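Local atomic coordinates of galectin 2 (Gallus gallus, PDB entry 2YMZ), a protein that probably binds carbohydrates, as a lectin of the galectin family, whose members recognise beta-galactosides. Residues A[46-49]-A[50-53]. Numbering follows the deposited sequence.
Sequences NPRF and NESV
R48 and E51 lie side by side at the hairpin turn and form a side-on, two-pronged salt bridge. NE of R48 donates to OE1 of E51 at 2.8 Å, almost perfectly straight at 178°. NH2 of R48 donates to OE2 of E51 at 2.9 Å. Each carboxylate oxygen offers its syn lone pair, and the two flat groups, only 15° apart, meet edge to edge. E51 reaches this position by a bend at chi2 (100°), which turns its carboxylate back to R48; OE1 of E51 also sits 3.4 Å from CB of R48. The paired bonds should restrict rotation of both groups at this largely exposed turn and partly offset their charges.

Backbone hydrogen bonds close the turn. R48 and V53 are an antiparallel hydrogen-bonded pair, N of R48 lying 2.9 Å from O of V53 and N of V53 lying 3.2 Å from O of R48. Because S52 and V53 both stand opposite R48, the hairpin carries a G1 beta bulge, with S52 in a left-handed helical backbone conformation. This tight turn links strands 40-48 and 53-60 of the galectin beta-sandwich. Inside it, N of S52 donates to O of F49 at 3.1 Å, approaching from above the carbonyl plane.

Nonpolar contact is slight: CB of R48 and CG1 of V53, on the same face of the sheet, are 4.3 Å apart. The F49 ring instead leaves the turn and packs edge-to-face with F73. ND2 of N50 comes no nearer than 3.9 Å to NH2 of R48, too far for a hydrogen bond, and donates instead to OE1 of E28. O of S52 accepts a hydrogen bond from K71.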
loop_
_atom_site.group_PDB
_atom_site.type_symbol
_atom_site.label_atom_id
_atom_site.label_comp_id
_atom_site.label_asym_id
_atom_site.label_seq_id
_atom_site.Cartn_x
_atom_site.Cartn_y
_atom_site.Cartn_z
ATOM N N ASN A 46 -4.559 0.845 17.320
ATOM C CA ASN A 46 -5.924 1.142 16.992
ATOM C C ASN A 46 -6.429 2.381 17.792
ATOM O O ASN A 46 -6.861 2.265 18.953
ATOM C CB ASN A 46 -6.734 -0.093 17.485
ATOM C CG ASN A 46 -8.273 0.076 17.381
ATOM O OD1 ASN A 46 -8.970 -0.597 18.166
ATOM N ND2 ASN A 46 -8.798 0.780 16.418
ATOM N N PRO A 47 -6.272 3.579 17.208
ATOM C CA PRO A 47 -6.849 4.748 17.869
ATOM C C PRO A 47 -8.368 4.679 17.848
ATOM O O PRO A 47 -8.964 4.401 16.826
ATOM C CB PRO A 47 -6.422 5.879 16.933
ATOM C CG PRO A 47 -5.098 5.443 16.305
ATOM C CD PRO A 47 -5.385 3.934 16.078
ATOM N N ARG A 48 -8.966 4.916 18.999
ATOM C CA ARG A 48 -10.427 4.811 19.137
ATOM C C ARG A 48 -10.957 6.186 19.615
ATOM O O ARG A 48 -10.600 6.656 20.702
ATOM C CB ARG A 48 -10.721 3.761 20.182
ATOM C CG ARG A 48 -10.523 2.371 19.475
ATOM C CD ARG A 48 -11.259 1.212 20.112
ATOM N NE ARG A 48 -12.610 1.549 20.492
ATOM C CZ ARG A 48 -13.750 1.216 19.859
ATOM N NH1 ARG A 48 -13.724 0.491 18.743
ATOM N NH2 ARG A 48 -14.946 1.649 20.384
ATOM N N PHE A 49 -11.791 6.769 18.781
ATOM C CA PHE A 49 -12.215 8.167 19.022
ATOM C C PHE A 49 -13.260 8.178 20.149
ATOM O O PHE A 49 -13.205 9.060 20.976
ATOM C CB PHE A 49 -12.802 8.795 17.758
ATOM C CG PHE A 49 -11.720 9.277 16.819
ATOM C CD1 PHE A 49 -11.208 10.560 16.972
ATOM C CD2 PHE A 49 -11.243 8.448 15.830
ATOM C CE1 PHE A 49 -10.196 10.994 16.154
ATOM C CE2 PHE A 49 -10.217 8.887 14.945
ATOM C CZ PHE A 49 -9.724 10.179 15.128
ATOM N N ASN A 50 -14.040 7.112 20.287
ATOM C CA ASN A 50 -15.201 7.172 21.269
ATOM C C ASN A 50 -14.655 7.270 22.666
ATOM O O ASN A 50 -15.173 8.001 23.510
ATOM C CB ASN A 50 -16.032 5.861 21.202
ATOM C CG ASN A 50 -16.854 5.748 19.946
ATOM O OD1 ASN A 50 -16.933 6.673 19.156
ATOM N ND2 ASN A 50 -17.491 4.577 19.758
ATOM N N GLU A 51 -13.602 6.491 22.955
ATOM C CA GLU A 51 -13.026 6.463 24.275
ATOM C C GLU A 51 -11.775 7.335 24.392
ATOM O O GLU A 51 -11.129 7.332 25.443
ATOM C CB GLU A 51 -12.740 5.028 24.727
ATOM C CG GLU A 51 -13.986 4.131 24.660
ATOM C CD GLU A 51 -13.981 3.270 23.422
ATOM O OE1 GLU A 51 -12.901 3.132 22.779
ATOM O OE2 GLU A 51 -15.049 2.784 23.009
ATOM N N SER A 52 -11.434 7.981 23.273
ATOM C CA SER A 52 -10.255 8.882 23.209
ATOM C C SER A 52 -8.990 8.178 23.728
ATOM O O SER A 52 -8.351 8.602 24.685
ATOM C CB SER A 52 -10.528 10.198 24.017
ATOM O OG SER A 52 -9.492 11.110 23.699
ATOM N N VAL A 53 -8.633 7.021 23.141
ATOM C CA VAL A 53 -7.515 6.252 23.682
ATOM C C VAL A 53 -6.866 5.496 22.468
ATOM O O VAL A 53 -7.580 5.158 21.491
ATOM C CB VAL A 53 -8.020 5.184 24.735
ATOM C CG1 VAL A 53 -9.051 4.262 24.102
ATOM C CG2 VAL A 53 -6.858 4.360 25.356
#